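Local coordinates for putative fimbrial subunit (Corynebacterium diphtheriae, PDB 4HSQ), which forms, as the major pilin SpaD (domains D2 and D3 here), the repeating subunit of the pilus shaft and so probably serves cell adhesion, at residues Ile244-Ala249 / Val263-Glu268; Lys55-Lys60 / Ser102-Val107; Thr39-Glu44 / Val124-Pro129. All blocks are in the same frame, centred on the assembly; numbering follows the deposited sequence.

Contact 1: Ile244-Ala249 / Val263-Glu268; sequences IEFTRA and VTLVSE. With CA (calcium ion), chain B.
Leu265 holds CG anti to its backbone N (chi1 -170°), and Phe246 does the same with its ring (chi1 -154°). These torsions bring the two side chains alongside one another, pointing opposite ways, in the prealbumin-like (CnaB-type) domain of the pilin. No hydrogen bond joins the two segments; van der Waals contacts, mostly apolar, make up the contact. Leu265 is its centre. Its CB lies 3.9 Å from Phe246 CE1, obliquely to the ring. Its CD2 meets the branch methyl of Ile244, with CG2 3.8 Å from Leu265 CD2. Its CD1 lies close to the main-chain carbonyl of Glu245.

Residue 246 is also the centre of an inverse gamma turn. The bond that closes it, Thr247 N to Glu245 O, is weak. The turn leads into helix 248-252, and Thr247 is the N-cap, its OG1 accepting from Lys250 N. The ring of Phe246 also packs on Ile251 in that helix.

The carbonyl of the residue before Leu265 holds the calcium ion at the edge of the strand: Thr264 O binds it at 2.2 Å, and water 1 binds it as well. Ile251 O, Glu253 O, Asp260 OD1 and Asp261 O complete the site. Leu265 thus ties the chain leading into the calcium loop to the strand that leaves it. At the far end, Ile244 CD1 rests 3.4 Å from Ser267 OG.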
ATOM      1  N   ILE A 244       3.367 -15.220 -11.268  1.00 17.44           N
ATOM      2  CA  ILE A 244       2.874 -15.393  -9.904  1.00 18.07           C
ATOM      3  C   ILE A 244       1.440 -14.875  -9.809  1.00 23.21           C
ATOM      4  O   ILE A 244       1.208 -13.702 -10.119  1.00 21.97           O
ATOM      5  CB  ILE A 244       3.814 -14.609  -8.932  1.00 20.75           C
ATOM      6  CG1 ILE A 244       5.290 -15.075  -9.017  1.00 21.63           C
ATOM      7  CG2 ILE A 244       3.302 -14.623  -7.493  1.00 22.15           C
ATOM      8  CD1 ILE A 244       5.545 -16.472  -8.573  1.00 24.67           C
ATOM      9  N   GLU A 245       0.518 -15.706  -9.299  1.00 20.78           N
ATOM     10  CA  GLU A 245      -0.885 -15.314  -9.017  1.00 21.44           C
ATOM     11  C   GLU A 245      -0.886 -14.774  -7.590  1.00 20.18           C
ATOM     12  O   GLU A 245      -1.012 -15.538  -6.624  1.00 19.79           O
ATOM     13  CB  GLU A 245      -1.874 -16.502  -9.165  1.00 24.30           C
ATOM     14  CG  GLU A 245      -1.821 -17.224 -10.501  1.00 47.08           C
ATOM     15  CD  GLU A 245      -3.100 -17.918 -10.949  1.00 78.11           C
ATOM     16  OE1 GLU A 245      -3.115 -18.436 -12.090  1.00 76.38           O
ATOM     17  OE2 GLU A 245      -4.086 -17.935 -10.175  1.00 70.53           O
ATOM     18  N   PHE A 246      -0.623 -13.480  -7.452  1.00 14.59           N
ATOM     19  CA  PHE A 246      -0.412 -12.848  -6.149  1.00 13.17           C
ATOM     20  C   PHE A 246      -1.703 -12.264  -5.553  1.00 14.52           C
ATOM     21  O   PHE A 246      -1.828 -11.075  -5.299  1.00 13.96           O
ATOM     22  CB  PHE A 246       0.691 -11.803  -6.303  1.00 13.55           C
ATOM     23  CG  PHE A 246       1.440 -11.511  -5.035  1.00 13.15           C
ATOM     24  CD1 PHE A 246       2.289 -12.462  -4.473  1.00 14.59           C
ATOM     25  CD2 PHE A 246       1.290 -10.291  -4.390  1.00 14.32           C
ATOM     26  CE1 PHE A 246       2.992 -12.184  -3.291  1.00 15.78           C
ATOM     27  CE2 PHE A 246       1.974 -10.026  -3.208  1.00 17.06           C
ATOM     28  CZ  PHE A 246       2.844 -10.955  -2.689  1.00 15.93           C
ATOM     29  N   THR A 247      -2.630 -13.157  -5.235  1.00 13.12           N
ATOM     30  CA  THR A 247      -3.934 -12.813  -4.659  1.00 12.52           C
ATOM     31  C   THR A 247      -3.953 -13.068  -3.155  1.00 13.97           C
ATOM     32  O   THR A 247      -3.177 -13.881  -2.648  1.00 14.33           O
ATOM     33  CB  THR A 247      -5.054 -13.602  -5.340  1.00 19.23           C
ATOM     34  OG1 THR A 247      -4.910 -14.983  -4.982  1.00 16.83           O
ATOM     35  CG2 THR A 247      -5.055 -13.416  -6.873  1.00 17.72           C
ATOM     36  N   ARG A 248      -4.844 -12.382  -2.447  1.00 12.57           N
ATOM     37  CA  ARG A 248      -5.042 -12.601  -1.010  1.00 12.22           C
ATOM     38  C   ARG A 248      -5.195 -14.097  -0.665  1.00 17.21           C
ATOM     39  O   ARG A 248      -4.548 -14.589   0.272  1.00 15.56           O
ATOM     40  CB  ARG A 248      -6.301 -11.851  -0.536  1.00 13.49           C
ATOM     41  CG  ARG A 248      -6.133 -10.322  -0.486  1.00 17.70           C
ATOM     42  CD  ARG A 248      -7.440  -9.644  -0.144  1.00 18.21           C
ATOM     43  NE  ARG A 248      -8.480  -9.876  -1.146  1.00 23.20           N
ATOM     44  CZ  ARG A 248      -9.771  -9.627  -0.944  1.00 31.61           C
ATOM     45  NH1 ARG A 248     -10.182  -9.114   0.210  1.00 20.57           N
ATOM     46  NH2 ARG A 248     -10.656  -9.901  -1.885  1.00 23.58           N
ATOM     47  N   ALA A 249      -6.061 -14.815  -1.409  1.00 16.43           N
ATOM     48  CA  ALA A 249      -6.339 -16.238  -1.172  1.00 16.44           C
ATOM     49  C   ALA A 249      -5.095 -17.100  -1.396  1.00 16.94           C
ATOM     50  O   ALA A 249      -4.807 -17.975  -0.550  1.00 15.50           O
ATOM     51  CB  ALA A 249      -7.476 -16.713  -2.056  1.00 17.46           C
ATOM     52  N   VAL A 263       1.140 -14.636   5.194  1.00 14.39           N
ATOM     53  CA  VAL A 263       1.411 -13.300   4.614  1.00 14.08           C
ATOM     54  C   VAL A 263       2.460 -13.409   3.477  1.00 16.68           C
ATOM     55  O   VAL A 263       2.873 -12.386   2.908  1.00 16.21           O
ATOM     56  CB  VAL A 263       1.844 -12.229   5.678  1.00 17.43           C
ATOM     57  CG1 VAL A 263       0.781 -12.046   6.753  1.00 16.75           C
ATOM     58  CG2 VAL A 263       3.205 -12.565   6.322  1.00 17.98           C
ATOM     59  N   THR A 264       2.905 -14.637   3.186  1.00 12.15           N
ATOM     60  CA  THR A 264       3.954 -14.920   2.201  1.00 12.50           C
ATOM     61  C   THR A 264       3.506 -15.942   1.174  1.00 16.60           C
ATOM     62  O   THR A 264       2.962 -16.987   1.515  1.00 16.13           O
ATOM     63  CB  THR A 264       5.233 -15.460   2.909  1.00 15.99           C
ATOM     64  OG1 THR A 264       5.529 -14.628   4.038  1.00 15.08           O
ATOM     65  CG2 THR A 264       6.460 -15.533   1.971  1.00 13.74           C
ATOM     66  N   LEU A 265       3.805 -15.654  -0.071  1.00 13.91           N
ATOM     67  CA  LEU A 265       3.630 -16.590  -1.154  1.00 14.22           C
ATOM     68  C   LEU A 265       5.020 -17.104  -1.435  1.00 18.22           C
ATOM     69  O   LEU A 265       5.934 -16.298  -1.555  1.00 16.95           O
ATOM     70  CB  LEU A 265       3.011 -15.927  -2.371  1.00 14.34           C
ATOM     71  CG  LEU A 265       2.567 -16.885  -3.482  1.00 20.48           C
ATOM     72  CD1 LEU A 265       1.270 -16.399  -4.097  1.00 21.61           C
ATOM     73  CD2 LEU A 265       3.615 -16.985  -4.567  1.00 22.68           C
ATOM     74  N   VAL A 266       5.188 -18.423  -1.506  1.00 14.90           N
ATOM     75  CA  VAL A 266       6.481 -19.053  -1.771  1.00 14.96           C
ATOM     76  C   VAL A 266       6.458 -19.603  -3.192  1.00 19.55           C
ATOM     77  O   VAL A 266       5.568 -20.374  -3.558  1.00 18.76           O
ATOM     78  CB  VAL A 266       6.870 -20.165  -0.733  1.00 19.41           C
ATOM     79  CG1 VAL A 266       8.204 -20.821  -1.087  1.00 19.97           C
ATOM     80  CG2 VAL A 266       6.905 -19.631   0.684  1.00 18.74           C
ATOM     81  N   SER A 267       7.432 -19.192  -3.982  1.00 16.95           N
ATOM     82  CA  SER A 267       7.613 -19.620  -5.369  1.00 18.35           C
ATOM     83  C   SER A 267       8.886 -20.463  -5.482  1.00 20.70           C
ATOM     84  O   SER A 267       9.960 -19.916  -5.250  1.00 17.93           O
ATOM     85  CB  SER A 267       7.730 -18.391  -6.272  1.00 23.52           C
ATOM     86  OG  SER A 267       7.900 -18.768  -7.631  1.00 34.24           O
ATOM     87  N   GLU A 268       8.779 -21.769  -5.838  1.00 17.92           N
ATOM     88  CA  GLU A 268       9.960 -22.647  -6.028  1.00 17.45           C
ATOM     89  C   GLU A 268      10.318 -22.655  -7.470  1.00 20.26           C
ATOM     90  O   GLU A 268       9.446 -22.907  -8.297  1.00 18.67           O
ATOM     91  CB  GLU A 268       9.722 -24.095  -5.562  1.00 19.41           C
ATOM     92  CG  GLU A 268       9.607 -24.270  -4.069  1.00 30.53           C
ATOM     93  CD  GLU A 268       9.785 -25.686  -3.555  1.00 48.50           C
ATOM     94  OE1 GLU A 268       9.593 -26.648  -4.334  1.00 39.71           O
ATOM     95  OE2 GLU A 268      10.097 -25.828  -2.352  1.00 41.00           O
TER
HETATM   96 CA    CA B 501       1.336 -18.370   2.196  1.00 16.75          CA
HETATM   97  O   HOH W   1       0.944 -18.988  -0.171  1.00 17.62           O

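Contact 2: Lys55-Lys60 / Ser102-Val107; sequences KVTEVK and SLTFEV
A classic beta bulge shapes this antiparallel pair of strands. Thr57 and Glu58 both face Thr104, and both donate to one carbonyl. Thr57 N reaches Thr104 O at 2.8 Å from above the carbonyl plane. Glu58 N meets the same oxygen at 3.1 Å, in the plane and on a lone pair. The extra residue shifts the register by one. Beyond it, regular pairing resumes, with Thr104 N bonded to Glu58 O at 172° and Lys60 pairing with Ser102.

On the face of Val56, Val59, Leu103 and Phe105, Leu103 fills the notch between the two valines. Its CD1 sits 3.6 Å from Val56 CG1 and 3.8 Å from Val59 CG2. Leu103 crosses Val56 at about a right angle but lies alongside Val59. Phe105 CB rests on Val56 CA. Its crowded chi1 (65°), with CG between N and the carbonyl carbon, turns the ring off residues 55-60, and Phe105 also packs on Phe53 earlier in the same strand.

The other face is polar. Lys55 runs beside Glu106 and bends only at its last torsion (chi4 -81°). This sets NZ 3.1 Å from Glu106 OE1, above the carboxylate plane, in a salt bridge. Water 2 fills the hollow between Glu58 OE1, Ser102 OG and Thr104 OG1. Ser102 OG also bonds Lys26, and Thr104 OG1 bonds Thr24.

Strand 100-109 lies between strands 20-28 and 51-61 in the sheet. The apolar face packs on Tyr71 and Val73 of strand 71-73 and on Leu83 and Val85 of strand 82-87.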
ATOM      1  N   LYS A  55       3.036  13.470   3.599  1.00 14.43           N
ATOM      2  CA  LYS A  55       2.590  14.864   3.536  1.00 14.09           C
ATOM      3  C   LYS A  55       1.133  14.947   3.206  1.00 16.68           C
ATOM      4  O   LYS A  55       0.553  14.005   2.657  1.00 16.12           O
ATOM      5  CB  LYS A  55       3.390  15.633   2.428  1.00 15.98           C
ATOM      6  CG  LYS A  55       3.199  15.074   0.991  1.00 19.22           C
ATOM      7  CD  LYS A  55       3.826  15.955  -0.094  1.00 20.73           C
ATOM      8  CE  LYS A  55       3.657  15.324  -1.468  1.00 24.50           C
ATOM      9  NZ  LYS A  55       4.668  14.255  -1.744  1.00 19.11           N
ATOM     10  N   VAL A  56       0.549  16.122   3.479  1.00 12.66           N
ATOM     11  CA  VAL A  56      -0.795  16.452   3.037  1.00 12.06           C
ATOM     12  C   VAL A  56      -0.608  16.911   1.604  1.00 15.88           C
ATOM     13  O   VAL A  56       0.353  17.645   1.345  1.00 15.26           O
ATOM     14  CB  VAL A  56      -1.437  17.547   3.947  1.00 15.72           C
ATOM     15  CG1 VAL A  56      -2.726  18.121   3.323  1.00 15.29           C
ATOM     16  CG2 VAL A  56      -1.696  17.012   5.363  1.00 16.31           C
ATOM     17  N   THR A  57      -1.445  16.454   0.673  1.00 12.46           N
ATOM     18  CA  THR A  57      -1.327  16.869  -0.735  1.00 14.17           C
ATOM     19  C   THR A  57      -2.414  17.899  -1.050  1.00 18.93           C
ATOM     20  O   THR A  57      -2.206  18.785  -1.888  1.00 20.03           O
ATOM     21  CB  THR A  57      -1.398  15.668  -1.695  1.00 20.88           C
ATOM     22  OG1 THR A  57      -2.664  15.071  -1.568  1.00 22.29           O
ATOM     23  CG2 THR A  57      -0.333  14.617  -1.429  1.00 23.40           C
ATOM     24  N   GLU A  58      -3.572  17.799  -0.378  1.00 14.46           N
ATOM     25  CA  GLU A  58      -4.634  18.781  -0.622  1.00 15.58           C
ATOM     26  C   GLU A  58      -5.622  18.848   0.508  1.00 18.14           C
ATOM     27  O   GLU A  58      -6.000  17.826   1.067  1.00 18.45           O
ATOM     28  CB  GLU A  58      -5.395  18.455  -1.936  1.00 17.08           C
ATOM     29  CG  GLU A  58      -6.525  19.415  -2.263  1.00 24.49           C
ATOM     30  CD  GLU A  58      -7.270  18.954  -3.494  1.00 42.72           C
ATOM     31  OE1 GLU A  58      -8.099  18.024  -3.373  1.00 35.82           O
ATOM     32  OE2 GLU A  58      -6.976  19.477  -4.592  1.00 39.13           O
ATOM     33  N   VAL A  59      -6.038  20.075   0.831  1.00 15.14           N
ATOM     34  CA  VAL A  59      -7.127  20.389   1.754  1.00 14.31           C
ATOM     35  C   VAL A  59      -8.064  21.304   0.963  1.00 19.16           C
ATOM     36  O   VAL A  59      -7.616  22.335   0.463  1.00 18.69           O
ATOM     37  CB  VAL A  59      -6.717  21.015   3.114  1.00 17.07           C
ATOM     38  CG1 VAL A  59      -7.942  21.173   3.990  1.00 17.44           C
ATOM     39  CG2 VAL A  59      -5.679  20.158   3.836  1.00 17.10           C
ATOM     40  N   LYS A  60      -9.329  20.910   0.806  1.00 17.19           N
ATOM     41  CA  LYS A  60     -10.311  21.702   0.055  1.00 17.72           C
ATOM     42  C   LYS A  60     -11.569  21.964   0.864  1.00 21.50           C
ATOM     43  O   LYS A  60     -12.038  21.073   1.572  1.00 20.82           O
ATOM     44  CB  LYS A  60     -10.736  20.945  -1.219  1.00 20.80           C
ATOM     45  CG  LYS A  60      -9.897  21.181  -2.449  1.00 43.85           C
ATOM     46  CD  LYS A  60     -10.444  20.359  -3.619  1.00 51.81           C
ATOM     47  CE  LYS A  60     -11.289  21.155  -4.577  1.00 61.54           C
ATOM     48  NZ  LYS A  60     -11.643  20.359  -5.780  1.00 70.64           N
ATOM     49  N   SER A 102     -12.521  18.268   2.053  1.00 18.75           N
ATOM     50  CA  SER A 102     -11.755  17.166   1.510  1.00 17.49           C
ATOM     51  C   SER A 102     -10.331  17.242   1.975  1.00 19.49           C
ATOM     52  O   SER A 102      -9.746  18.320   1.999  1.00 18.62           O
ATOM     53  CB  SER A 102     -11.810  17.176  -0.016  1.00 20.86           C
ATOM     54  OG  SER A 102     -11.227  15.998  -0.551  1.00 32.23           O
ATOM     55  N   LEU A 103      -9.767  16.089   2.329  1.00 15.44           N
ATOM     56  CA  LEU A 103      -8.367  16.009   2.724  1.00 14.67           C
ATOM     57  C   LEU A 103      -7.729  14.855   2.001  1.00 15.96           C
ATOM     58  O   LEU A 103      -8.191  13.733   2.150  1.00 16.25           O
ATOM     59  CB  LEU A 103      -8.199  15.835   4.267  1.00 14.37           C
ATOM     60  CG  LEU A 103      -6.802  15.343   4.747  1.00 16.42           C
ATOM     61  CD1 LEU A 103      -5.716  16.422   4.524  1.00 15.22           C
ATOM     62  CD2 LEU A 103      -6.822  14.875   6.208  1.00 14.66           C
ATOM     63  N   THR A 104      -6.632  15.112   1.282  1.00 13.61           N
ATOM     64  CA  THR A 104      -5.866  14.043   0.644  1.00 13.62           C
ATOM     65  C   THR A 104      -4.465  14.081   1.213  1.00 14.98           C
ATOM     66  O   THR A 104      -3.832  15.150   1.269  1.00 14.40           O
ATOM     67  CB  THR A 104      -5.851  14.147  -0.909  1.00 16.70           C
ATOM     68  OG1 THR A 104      -7.195  14.042  -1.382  1.00 15.46           O
ATOM     69  CG2 THR A 104      -5.042  12.990  -1.557  1.00 14.50           C
ATOM     70  N   PHE A 105      -3.965  12.913   1.623  1.00 11.01           N
ATOM     71  CA  PHE A 105      -2.610  12.867   2.160  1.00  9.86           C
ATOM     72  C   PHE A 105      -1.934  11.606   1.677  1.00 14.51           C
ATOM     73  O   PHE A 105      -2.592  10.630   1.293  1.00 13.50           O
ATOM     74  CB  PHE A 105      -2.576  12.994   3.695  1.00 10.97           C
ATOM     75  CG  PHE A 105      -3.219  11.846   4.444  1.00 12.05           C
ATOM     76  CD1 PHE A 105      -2.453  10.790   4.917  1.00 13.23           C
ATOM     77  CD2 PHE A 105      -4.576  11.884   4.781  1.00 13.22           C
ATOM     78  CE1 PHE A 105      -3.053   9.728   5.606  1.00 14.84           C
ATOM     79  CE2 PHE A 105      -5.172  10.823   5.466  1.00 16.24           C
ATOM     80  CZ  PHE A 105      -4.407   9.759   5.881  1.00 13.35           C
ATOM     81  N   GLU A 106      -0.616  11.631   1.733  1.00 11.85           N
ATOM     82  CA  GLU A 106       0.225  10.584   1.223  1.00 11.74           C
ATOM     83  C   GLU A 106       0.931   9.824   2.317  1.00 14.13           C
ATOM     84  O   GLU A 106       1.397  10.408   3.297  1.00 14.86           O
ATOM     85  CB  GLU A 106       1.217  11.251   0.279  1.00 12.85           C
ATOM     86  CG  GLU A 106       2.144  10.330  -0.482  1.00 16.29           C
ATOM     87  CD  GLU A 106       3.190  11.158  -1.198  1.00 36.35           C
ATOM     88  OE1 GLU A 106       2.836  11.840  -2.184  1.00 40.12           O
ATOM     89  OE2 GLU A 106       4.348  11.181  -0.731  1.00 35.04           O
ATOM     90  N   VAL A 107       1.032   8.494   2.121  1.00 11.27           N
ATOM     91  CA  VAL A 107       1.711   7.560   3.029  1.00 10.80           C
ATOM     92  C   VAL A 107       2.569   6.593   2.235  1.00 13.58           C
ATOM     93  O   VAL A 107       2.392   6.453   1.006  1.00 12.82           O
ATOM     94  CB  VAL A 107       0.672   6.759   3.906  1.00 13.26           C
ATOM     95  CG1 VAL A 107      -0.096   7.674   4.867  1.00 13.22           C
ATOM     96  CG2 VAL A 107      -0.291   5.926   3.047  1.00 11.51           C
TER
HETATM   97  O   HOH W   2      -8.531  16.496  -1.209  1.00 19.23           O

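Contact 3: Thr39-Glu44 / Val124-Pro129; sequences TAFRFE and VIFNNP
This is an antiparallel strand pairing in the domain assigned to the Sgo0707 N2 family, which belongs to the adhesin clan. It joins strand 41-46 to strand 117-127, and strands 82-87 and 134-138 flank the pair. Arg42 and Ile125 form the hydrogen-bonded pair: Arg42 N reaches Ile125 O and Ile125 N reaches Arg42 O, both at 2.9 Å and in the carbonyl planes.

The buried face carries Phe41, Phe43, Val124 and Phe126. Phe41 turns its ring anti to the backbone N, and Phe126 holds its ring in the crowded position (chi1 58°). The rings are nearly parallel, with planes at 5°, but slid apart so that they barely overlap. The closer touch is Phe41 CD2 on Phe126 CB, at 3.6 Å. Phe43 CD1 meets Val124 CG1, and Met101 packs on both Phe41 and Phe43.

On the other face, Arg42 extends from CG to NE across Ile125. Ile125 CG2 lies over one face of the guanidinium, offset toward its rim. Arg42 NE donates to Glu44 OE2 at 2.7 Å, in the guanidinium plane, and this salt bridge fixes the group's rotation. Ile125 CD1 lies 3.6 Å from Glu44 CD.

At the loop end, Asn127 N bonds Ala40 O. Asn127 ND2 reaches Thr39 OG1 at 3.2 Å, within its amide plane. Water 3 links Thr39 N to Asn127 O.

The chemistry is two-sided: an aromatic face closes the core, while the Arg42-Glu44 ion pair lies over Ile125. Glu44 also pairs with Lys82, so its carboxylate between two cations would probably stay ionised.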
ATOM      1  N   THR A  39     -16.132  27.650  14.123  1.00 22.76           N
ATOM      2  CA  THR A  39     -15.085  27.986  15.094  1.00 21.52           C
ATOM      3  C   THR A  39     -14.027  26.886  15.240  1.00 23.58           C
ATOM      4  O   THR A  39     -12.950  27.163  15.759  1.00 22.66           O
ATOM      5  CB  THR A  39     -15.685  28.336  16.467  1.00 30.44           C
ATOM      6  OG1 THR A  39     -16.320  27.182  17.028  1.00 29.98           O
ATOM      7  CG2 THR A  39     -16.642  29.544  16.408  1.00 29.42           C
ATOM      8  N   ALA A  40     -14.331  25.651  14.804  1.00 19.31           N
ATOM      9  CA  ALA A  40     -13.369  24.546  14.853  1.00 18.48           C
ATOM     10  C   ALA A  40     -13.735  23.470  13.856  1.00 22.06           C
ATOM     11  O   ALA A  40     -14.900  23.134  13.692  1.00 23.02           O
ATOM     12  CB  ALA A  40     -13.283  23.950  16.257  1.00 18.80           C
ATOM     13  N   PHE A  41     -12.730  22.933  13.173  1.00 18.22           N
ATOM     14  CA  PHE A  41     -12.883  21.828  12.235  1.00 16.03           C
ATOM     15  C   PHE A  41     -11.548  21.129  12.114  1.00 18.78           C
ATOM     16  O   PHE A  41     -10.546  21.790  11.852  1.00 19.24           O
ATOM     17  CB  PHE A  41     -13.352  22.310  10.844  1.00 17.28           C
ATOM     18  CG  PHE A  41     -13.819  21.184   9.954  1.00 18.22           C
ATOM     19  CD1 PHE A  41     -12.905  20.378   9.283  1.00 21.33           C
ATOM     20  CD2 PHE A  41     -15.170  20.902   9.816  1.00 20.38           C
ATOM     21  CE1 PHE A  41     -13.335  19.308   8.496  1.00 21.58           C
ATOM     22  CE2 PHE A  41     -15.601  19.829   9.028  1.00 22.66           C
ATOM     23  CZ  PHE A  41     -14.679  19.044   8.371  1.00 21.32           C
ATOM     24  N   ARG A  42     -11.520  19.810  12.298  1.00 16.31           N
ATOM     25  CA  ARG A  42     -10.284  19.053  12.112  1.00 15.61           C
ATOM     26  C   ARG A  42     -10.563  17.630  11.612  1.00 19.09           C
ATOM     27  O   ARG A  42     -11.668  17.111  11.756  1.00 17.96           O
ATOM     28  CB  ARG A  42      -9.425  19.022  13.396  1.00 12.57           C
ATOM     29  CG  ARG A  42      -9.958  18.123  14.534  1.00 17.54           C
ATOM     30  CD  ARG A  42      -9.142  18.341  15.796  1.00 20.37           C
ATOM     31  NE  ARG A  42      -9.479  17.366  16.839  1.00 24.71           N
ATOM     32  CZ  ARG A  42     -10.334  17.589  17.833  1.00 34.32           C
ATOM     33  NH1 ARG A  42     -10.973  18.750  17.920  1.00 23.86           N
ATOM     34  NH2 ARG A  42     -10.565  16.651  18.740  1.00 25.64           N
ATOM     35  N   PHE A  43      -9.551  17.033  10.977  1.00 16.00           N
ATOM     36  CA  PHE A  43      -9.556  15.638  10.572  1.00 14.21           C
ATOM     37  C   PHE A  43      -8.605  14.928  11.459  1.00 17.64           C
ATOM     38  O   PHE A  43      -7.517  15.442  11.698  1.00 14.76           O
ATOM     39  CB  PHE A  43      -9.092  15.462   9.101  1.00 15.50           C
ATOM     40  CG  PHE A  43      -9.753  16.318   8.058  1.00 16.06           C
ATOM     41  CD1 PHE A  43     -10.703  15.781   7.197  1.00 17.85           C
ATOM     42  CD2 PHE A  43      -9.353  17.642   7.863  1.00 18.21           C
ATOM     43  CE1 PHE A  43     -11.277  16.561   6.182  1.00 18.25           C
ATOM     44  CE2 PHE A  43      -9.918  18.419   6.839  1.00 20.43           C
ATOM     45  CZ  PHE A  43     -10.865  17.865   5.996  1.00 17.60           C
ATOM     46  N   GLU A  44      -8.955  13.710  11.891  1.00 15.84           N
ATOM     47  CA  GLU A  44      -8.065  12.882  12.692  1.00 16.01           C
ATOM     48  C   GLU A  44      -7.993  11.528  12.061  1.00 19.30           C
ATOM     49  O   GLU A  44      -9.001  11.049  11.561  1.00 19.44           O
ATOM     50  CB  GLU A  44      -8.533  12.790  14.155  1.00 17.72           C
ATOM     51  CG  GLU A  44      -8.201  14.060  14.911  1.00 24.08           C
ATOM     52  CD  GLU A  44      -8.330  13.995  16.417  1.00 36.40           C
ATOM     53  OE1 GLU A  44      -8.587  12.893  16.948  1.00 29.45           O
ATOM     54  OE2 GLU A  44      -8.181  15.054  17.065  1.00 29.93           O
ATOM     55  N   VAL A 124     -13.875  13.228  11.524  1.00 21.05           N
ATOM     56  CA  VAL A 124     -13.919  14.660  11.322  1.00 21.71           C
ATOM     57  C   VAL A 124     -14.602  15.174  12.597  1.00 24.15           C
ATOM     58  O   VAL A 124     -15.598  14.592  13.048  1.00 24.36           O
ATOM     59  CB  VAL A 124     -14.524  15.179   9.989  1.00 27.47           C
ATOM     60  CG1 VAL A 124     -13.848  14.521   8.784  1.00 27.37           C
ATOM     61  CG2 VAL A 124     -16.032  14.999   9.934  1.00 27.99           C
ATOM     62  N   ILE A 125     -13.970  16.117  13.259  1.00 19.56           N
ATOM     63  CA  ILE A 125     -14.442  16.652  14.541  1.00 19.11           C
ATOM     64  C   ILE A 125     -14.580  18.156  14.377  1.00 22.91           C
ATOM     65  O   ILE A 125     -13.626  18.846  13.984  1.00 21.08           O
ATOM     66  CB  ILE A 125     -13.491  16.238  15.719  1.00 22.34           C
ATOM     67  CG1 ILE A 125     -13.245  14.694  15.717  1.00 22.10           C
ATOM     68  CG2 ILE A 125     -14.064  16.691  17.085  1.00 24.85           C
ATOM     69  CD1 ILE A 125     -11.971  14.186  16.432  1.00 31.81           C
ATOM     70  N   PHE A 126     -15.782  18.679  14.672  1.00 19.82           N
ATOM     71  CA  PHE A 126     -15.997  20.111  14.531  1.00 19.17           C
ATOM     72  C   PHE A 126     -16.981  20.640  15.561  1.00 25.35           C
ATOM     73  O   PHE A 126     -17.721  19.872  16.163  1.00 25.67           O
ATOM     74  CB  PHE A 126     -16.520  20.419  13.112  1.00 20.44           C
ATOM     75  CG  PHE A 126     -17.813  19.716  12.739  1.00 22.01           C
ATOM     76  CD1 PHE A 126     -19.047  20.264  13.077  1.00 25.46           C
ATOM     77  CD2 PHE A 126     -17.795  18.551  11.980  1.00 24.57           C
ATOM     78  CE1 PHE A 126     -20.238  19.624  12.719  1.00 26.53           C
ATOM     79  CE2 PHE A 126     -18.988  17.929  11.592  1.00 27.55           C
ATOM     80  CZ  PHE A 126     -20.202  18.470  11.968  1.00 25.50           C
ATOM     81  N   ASN A 127     -17.025  21.964  15.709  1.00 23.36           N
ATOM     82  CA  ASN A 127     -18.004  22.622  16.566  1.00 23.16           C
ATOM     83  C   ASN A 127     -19.180  23.005  15.692  1.00 26.73           C
ATOM     84  O   ASN A 127     -18.981  23.618  14.647  1.00 26.54           O
ATOM     85  CB  ASN A 127     -17.402  23.860  17.251  1.00 25.14           C
ATOM     86  CG  ASN A 127     -16.384  23.557  18.334  1.00 51.00           C
ATOM     87  OD1 ASN A 127     -16.258  22.431  18.822  1.00 42.97           O
ATOM     88  ND2 ASN A 127     -15.637  24.574  18.745  1.00 47.46           N
ATOM     89  N   ASN A 128     -20.389  22.573  16.062  1.00 24.13           N
ATOM     90  CA  ASN A 128     -21.599  22.953  15.320  1.00 23.65           C
ATOM     91  C   ASN A 128     -21.902  24.415  15.683  1.00 29.09           C
ATOM     92  O   ASN A 128     -22.150  24.694  16.855  1.00 29.54           O
ATOM     93  CB  ASN A 128     -22.762  22.017  15.660  1.00 24.69           C
ATOM     94  CG  ASN A 128     -23.945  22.201  14.740  1.00 40.28           C
ATOM     95  OD1 ASN A 128     -24.437  23.306  14.542  1.00 33.40           O
ATOM     96  ND2 ASN A 128     -24.399  21.126  14.125  1.00 34.03           N
ATOM     97  N   PRO A 129     -21.834  25.370  14.741  1.00 27.45           N
ATOM     98  CA  PRO A 129     -22.037  26.781  15.116  1.00 28.45           C
ATOM     99  C   PRO A 129     -23.435  27.124  15.627  1.00 33.72           C
ATOM    100  O   PRO A 129     -23.605  28.160  16.262  1.00 33.15           O
ATOM    101  CB  PRO A 129     -21.761  27.547  13.815  1.00 30.44           C
ATOM    102  CG  PRO A 129     -21.079  26.591  12.911  1.00 34.35           C
ATOM    103  CD  PRO A 129     -21.549  25.232  13.297  1.00 30.00           C
TER
HETATM  104  O   HOH W   3     -18.454  26.360  15.002  1.00 31.95           O
HETATM  105  O   HOH W   4     -12.457  20.440  15.902  1.00 20.02           O

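How the contacts relate
Contacts 2 and 3 belong to one domain and touch. Leu103 CB of contact 2 lies 3.7 Å from Phe43 CE1 of contact 3, so their apolar faces meet in a shared core. Their centres are about 17 Å apart. In the chain, strand 41-46 is followed by 51-61, and 100-109 by 117-127; residues 55-60 and 102-107 thus both fall between the two segments of contact 3. Contact 1 comes later, in the second domain beside the calcium ion. Its centre is about 32 Å from that of contact 2 and about 43 Å from that of contact 3. Strand 142-155 pairs with both 117-127 and 264-271, so this strand connects the sheets of contacts 3 and 1 across the two domains.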